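Local coordinates for protein alanine racemase (Actinobacillus succinogenes, PDB 3C3K) that is of unknown function but has the two-lobed alpha/beta fold of periplasmic binding protein-like domains, whose relatives commonly bind small ligands between the lobes, at residues P88-A93 against S248-Q253; V101-I106 against T262-L267. All blocks are in the same frame, centred on the assembly; numbering follows the deposited sequence.

Contact 1 (P88-A93 against S248-Q253)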
loop_
_atom_site.group_PDB
_atom_site.type_symbol
_atom_site.label_atom_id
_atom_site.label_comp_id
_atom_site.label_asym_id
_atom_site.label_seq_id
_atom_site.Cartn_x
_atom_site.Cartn_y
_atom_site.Cartn_z
ATOM N N PRO B 88 -25.750 9.797 4.668
ATOM C CA PRO B 88 -24.537 10.028 5.475
ATOM C C PRO B 88 -23.265 10.167 4.604
ATOM O O PRO B 88 -23.054 9.353 3.708
ATOM C CB PRO B 88 -24.431 8.785 6.320
ATOM C CG PRO B 88 -25.888 8.340 6.481
ATOM C CD PRO B 88 -26.468 8.576 5.092
ATOM N N TRP B 89 -22.469 11.220 4.849
ATOM C CA TRP B 89 -21.341 11.591 3.974
ATOM C C TRP B 89 -20.295 12.271 4.842
ATOM O O TRP B 89 -20.617 13.157 5.654
ATOM C CB TRP B 89 -21.876 12.558 2.900
ATOM C CG TRP B 89 -21.022 12.917 1.744
ATOM C CD1 TRP B 89 -19.849 12.364 1.370
ATOM C CD2 TRP B 89 -21.366 13.869 0.714
ATOM N NE1 TRP B 89 -19.411 12.922 0.192
ATOM C CE2 TRP B 89 -20.324 13.864 -0.222
ATOM C CE3 TRP B 89 -22.451 14.740 0.525
ATOM C CZ2 TRP B 89 -20.325 14.699 -1.374
ATOM C CZ3 TRP B 89 -22.460 15.600 -0.639
ATOM C CH2 TRP B 89 -21.414 15.546 -1.575
ATOM N N VAL B 90 -19.032 11.868 4.675
ATOM C CA VAL B 90 -17.923 12.441 5.432
ATOM C C VAL B 90 -16.752 12.531 4.508
ATOM O O VAL B 90 -16.517 11.614 3.755
ATOM C CB VAL B 90 -17.489 11.581 6.630
ATOM C CG1 VAL B 90 -16.269 12.153 7.283
ATOM C CG2 VAL B 90 -18.591 11.476 7.704
ATOM N N GLN B 91 -16.001 13.625 4.598
ATOM C CA GLN B 91 -14.816 13.804 3.800
ATOM C C GLN B 91 -13.587 13.656 4.672
ATOM O O GLN B 91 -13.528 14.202 5.782
ATOM C CB GLN B 91 -14.835 15.154 3.075
ATOM C CG GLN B 91 -13.381 15.628 2.651
ATOM C CD GLN B 91 -13.141 15.256 1.190
ATOM O OE1 GLN B 91 -14.025 15.454 0.365
ATOM N NE2 GLN B 91 -11.967 14.712 0.875
ATOM N N CYS B 92 -12.625 12.878 4.215
ATOM C CA CYS B 92 -11.326 12.721 4.905
ATOM C C CYS B 92 -10.215 13.452 4.201
ATOM O O CYS B 92 -10.112 13.413 2.975
ATOM C CB CYS B 92 -10.877 11.262 4.905
ATOM S SG CYS B 92 -11.763 10.155 5.955
ATOM N N ALA B 93 -9.325 14.061 4.988
ATOM C CA ALA B 93 -8.049 14.551 4.498
ATOM C C ALA B 93 -8.130 15.751 3.604
ATOM O O ALA B 93 -7.128 16.177 3.133
ATOM C CB ALA B 93 -7.245 13.447 3.797
ATOM N N SER B 248 -17.000 7.548 13.003
ATOM C CA SER B 248 -17.734 8.173 14.077
ATOM C C SER B 248 -18.658 9.293 13.636
ATOM O O SER B 248 -19.790 9.383 14.143
ATOM C CB SER B 248 -16.807 8.703 15.164
ATOM O OG SER B 248 -16.537 7.592 16.001
ATOM N N LEU B 249 -18.168 10.109 12.702
ATOM C CA LEU B 249 -18.969 11.187 12.147
ATOM C C LEU B 249 -20.074 10.642 11.251
ATOM O O LEU B 249 -21.218 11.220 11.205
ATOM C CB LEU B 249 -18.084 12.216 11.417
ATOM C CG LEU B 249 -17.001 12.992 12.202
ATOM C CD1 LEU B 249 -16.197 13.964 11.268
ATOM C CD2 LEU B 249 -17.668 13.755 13.298
ATOM N N LEU B 250 -19.770 9.565 10.536
ATOM C CA LEU B 250 -20.745 8.934 9.650
ATOM C C LEU B 250 -21.841 8.308 10.484
ATOM O O LEU B 250 -22.992 8.298 10.086
ATOM C CB LEU B 250 -20.116 7.831 8.760
ATOM C CG LEU B 250 -20.941 7.489 7.520
ATOM C CD1 LEU B 250 -20.754 8.611 6.519
ATOM C CD2 LEU B 250 -20.471 6.169 6.894
ATOM N N LEU B 251 -21.473 7.734 11.621
ATOM C CA LEU B 251 -22.475 7.158 12.538
ATOM C C LEU B 251 -23.406 8.189 13.197
ATOM O O LEU B 251 -24.581 7.907 13.435
ATOM C CB LEU B 251 -21.813 6.231 13.583
ATOM C CG LEU B 251 -21.119 4.946 13.091
ATOM C CD1 LEU B 251 -20.219 4.326 14.221
ATOM C CD2 LEU B 251 -22.070 3.887 12.446
ATOM N N GLU B 252 -22.935 9.385 13.499
ATOM C CA GLU B 252 -23.859 10.387 14.002
ATOM C C GLU B 252 -24.932 10.696 12.984
ATOM O O GLU B 252 -26.087 10.935 13.377
ATOM C CB GLU B 252 -23.180 11.710 14.247
ATOM C CG GLU B 252 -21.837 11.574 14.741
ATOM C CD GLU B 252 -21.693 12.123 16.103
ATOM O OE1 GLU B 252 -20.750 12.941 16.243
ATOM O OE2 GLU B 252 -22.518 11.748 16.988
ATOM N N GLN B 253 -24.549 10.765 11.704
ATOM C CA GLN B 253 -25.489 10.968 10.653
ATOM C C GLN B 253 -26.455 9.805 10.583
ATOM O O GLN B 253 -27.663 10.027 10.506
ATOM C CB GLN B 253 -24.797 11.221 9.316
ATOM C CG GLN B 253 -24.093 12.532 9.312
ATOM C CD GLN B 253 -23.237 12.771 8.084
ATOM O OE1 GLN B 253 -23.740 12.964 6.990
ATOM N NE2 GLN B 253 -21.920 12.786 8.275
#
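The carboxamide of Q253 holds the backbone of W89 at both its polar atoms. OE1 of Q253 accepts from W89 N at 3.0 Å, with a fairly straight N-H...O angle of 158°. NE2 of Q253 donates to W89 O, also at 3.0 Å, and this oxygen lies in the plane of the amide. Both donors sit above the plane of the carbonyl they bond. The pairing of two bonds fixes the rotation of the amide. V90 CG2 lies 3.6 Å from Q253 NE2 and also touches L250 N. V90 CG2 packs on L249 CB as well, at 3.8 Å. CD1 of L250 comes to 3.5 Å from W89 N and touches P88 CB. P88 and Q253 run alongside one another, pointing opposite ways, with P88 CB 3.9 Å from Q253 CB.

The contact lays helix 239-254 on one face of the six-stranded parallel sheet of its lobe. Helix segment 248-253 and strand 89-92 run almost antiparallel, at 165°, as is usual in an alpha/beta lobe. W89 sends its indole to the other face, where it meets L77, Q81 and I84 of helix 77-84.

Torsions place the contact groups. Q253 has CG anti to its own carbonyl carbon, and the chain then stays extended to CD, so the amide spans the gap to the strand. L250 has CG anti to its backbone N, and chi1 and chi2 together bring CD1 to the strand. NE2 of Q253 also makes a weak bond to L249 O. A246, one turn before L249 and L250, continues the packing on V90 and C92.

Contact 2 (V101-I106 against T262-L267)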
loop_
_atom_site.group_PDB
_atom_site.type_symbol
_atom_site.label_atom_id
_atom_site.label_comp_id
_atom_site.label_asym_id
_atom_site.label_seq_id
_atom_site.Cartn_x
_atom_site.Cartn_y
_atom_site.Cartn_z
ATOM N N VAL B 101 -20.164 19.382 4.157
ATOM C CA VAL B 101 -19.896 17.975 4.379
ATOM C C VAL B 101 -18.898 17.859 5.500
ATOM O O VAL B 101 -17.844 18.481 5.443
ATOM C CB VAL B 101 -19.337 17.360 3.118
ATOM C CG1 VAL B 101 -18.968 15.842 3.342
ATOM C CG2 VAL B 101 -20.360 17.571 1.956
ATOM N N SER B 102 -19.248 17.100 6.540
ATOM C CA SER B 102 -18.369 17.008 7.663
ATOM C C SER B 102 -17.085 16.317 7.258
ATOM O O SER B 102 -17.093 15.455 6.385
ATOM C CB SER B 102 -19.021 16.250 8.830
ATOM O OG SER B 102 -20.192 16.932 9.247
ATOM N N SER B 103 -15.983 16.676 7.942
ATOM C CA SER B 103 -14.649 16.263 7.530
ATOM C C SER B 103 -13.813 15.982 8.753
ATOM O O SER B 103 -14.097 16.449 9.855
ATOM C CB SER B 103 -13.955 17.351 6.702
ATOM O OG SER B 103 -13.838 18.482 7.538
ATOM N N VAL B 104 -12.721 15.279 8.517
ATOM C CA VAL B 104 -11.697 15.037 9.509
ATOM C C VAL B 104 -10.348 14.993 8.745
ATOM O O VAL B 104 -10.231 14.341 7.720
ATOM C CB VAL B 104 -11.982 13.752 10.358
ATOM C CG1 VAL B 104 -12.212 12.541 9.497
ATOM C CG2 VAL B 104 -10.790 13.438 11.304
ATOM N N SER B 105 -9.392 15.782 9.208
ATOM C CA SER B 105 -8.080 15.962 8.555
ATOM C C SER B 105 -7.130 16.664 9.511
ATOM O O SER B 105 -7.486 16.946 10.657
ATOM C CB SER B 105 -8.172 16.790 7.276
ATOM O OG SER B 105 -8.728 18.026 7.541
ATOM N N ILE B 106 -5.903 16.901 9.055
ATOM C CA ILE B 106 -4.992 17.769 9.757
ATOM C C ILE B 106 -5.040 19.156 9.103
ATOM O O ILE B 106 -5.702 19.343 8.065
ATOM C CB ILE B 106 -3.520 17.229 9.674
ATOM C CG1 ILE B 106 -3.002 17.312 8.216
ATOM C CG2 ILE B 106 -3.444 15.821 10.301
ATOM C CD1 ILE B 106 -1.501 17.288 8.038
ATOM N N THR B 262 -22.915 19.924 10.758
ATOM C CA THR B 262 -21.618 19.963 10.124
ATOM C C THR B 262 -20.543 20.212 11.137
ATOM O O THR B 262 -20.651 21.152 11.941
ATOM C CB THR B 262 -21.535 21.150 9.197
ATOM O OG1 THR B 262 -22.586 21.026 8.285
ATOM C CG2 THR B 262 -20.217 21.173 8.476
ATOM N N VAL B 263 -19.479 19.405 11.067
ATOM C CA VAL B 263 -18.306 19.605 11.904
ATOM C C VAL B 263 -17.065 19.345 11.093
ATOM O O VAL B 263 -17.059 18.429 10.266
ATOM C CB VAL B 263 -18.294 18.616 13.115
ATOM C CG1 VAL B 263 -19.311 19.036 14.154
ATOM C CG2 VAL B 263 -18.593 17.171 12.676
ATOM N N HIS B 264 -15.993 20.099 11.357
ATOM C CA HIS B 264 -14.778 19.918 10.594
ATOM C C HIS B 264 -13.721 19.673 11.608
ATOM O O HIS B 264 -13.215 20.628 12.212
ATOM C CB HIS B 264 -14.481 21.157 9.735
ATOM C CG HIS B 264 -15.490 21.395 8.644
ATOM N ND1 HIS B 264 -15.581 20.580 7.527
ATOM C CD2 HIS B 264 -16.440 22.357 8.485
ATOM C CE1 HIS B 264 -16.571 21.001 6.751
ATOM N NE2 HIS B 264 -17.094 22.088 7.301
ATOM N N HIS B 265 -13.468 18.397 11.935
ATOM C CA HIS B 265 -12.446 18.088 12.941
ATOM C C HIS B 265 -11.021 18.216 12.384
ATOM O O HIS B 265 -10.727 17.748 11.271
ATOM C CB HIS B 265 -12.594 16.667 13.471
ATOM C CG HIS B 265 -13.797 16.454 14.314
ATOM N ND1 HIS B 265 -13.716 16.314 15.682
ATOM C CD2 HIS B 265 -15.115 16.365 14.002
ATOM C CE1 HIS B 265 -14.931 16.141 16.184
ATOM N NE2 HIS B 265 -15.803 16.157 15.189
ATOM N N LEU B 266 -10.153 18.862 13.159
ATOM C CA LEU B 266 -8.748 18.958 12.844
ATOM C C LEU B 266 -8.061 18.159 13.895
ATOM O O LEU B 266 -8.199 18.465 15.053
ATOM C CB LEU B 266 -8.253 20.387 12.923
ATOM C CG LEU B 266 -8.493 21.214 11.640
ATOM C CD1 LEU B 266 -7.928 22.585 11.924
ATOM C CD2 LEU B 266 -7.878 20.665 10.429
ATOM N N LEU B 267 -7.340 17.129 13.497
ATOM C CA LEU B 267 -6.530 16.305 14.403
ATOM C C LEU B 267 -5.043 16.754 14.354
ATOM O O LEU B 267 -4.583 17.298 13.318
ATOM C CB LEU B 267 -6.683 14.794 14.077
ATOM C CG LEU B 267 -8.092 14.183 14.133
ATOM C CD1 LEU B 267 -7.975 12.696 14.051
ATOM C CD2 LEU B 267 -8.916 14.524 15.426
HETATM O O HOH W 1 -11.006 18.608 8.554
#
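S103 lays its hydroxyl against the edge of the H264 imidazole, near the ring plane. S103 OG and H264 ND1 are hydrogen-bonded at 2.7 Å. S103 OG sits between its own backbone N and carbonyl carbon, chi1 62°, and this crowded position turns it to the ring. CE1 of H264 comes to 3.1 Å from V101 O. The other ring nitrogen, NE2, is bonded to S99 O.

Strands 102-105 and 264-266 run parallel, 8° apart, and close one side of the lobe's sheet, with 264-266 as the outermost strand of this chain. The ladder goes from S103 N to V263 O, H265 N to S103 O, S105 N to H265 O and L267 N to S105 O. L267 N to S105 O, at 2.8 Å, is the shortest of the four. S102 OG extends the ladder by accepting from V263 N at 3.2 Å.

A water lies on the S103 and S105 face. The water is bonded to S105 OG at 2.6 Å and to S103 OG at 3.0 Å, and it donates to H265 O. That oxygen also takes S105 N and a CA-H...O contact from V104. On the V104 and H265 face, V104 CG2 meets L267 CG at 4.0 Å, the two side chains crossing obliquely. V104 also rests on A246 of helix 239-254.

S99 O can only accept, so H264 NE2 should carry a proton. ND1 may then accept from S103 OG or donate to it. The close V101 O could at most help a positive ring.

Overall arrangement
Both contacts belong to the lobe built on the six-stranded parallel sheet, and their centres lie 9 Å apart. Contact 1 is buried and joins a helix to a sheet face. Contact 2 is partly buried and joins two strands at the sheet margin. Strands 89-92 and 102-105 are neighbours, probably linked by Q91 N to S102 O and A93 N to V104 O. Strand 89-92 leads on to 102-105, and helix 239-254 to strand 264-266, so the two segment pairs alternate along the chain. Chemistry follows place. Contact 1 is mostly apolar, with one amide reaching the backbone. Contact 2 rests on a backbone ladder, with hydroxyls, imidazole and water on one face.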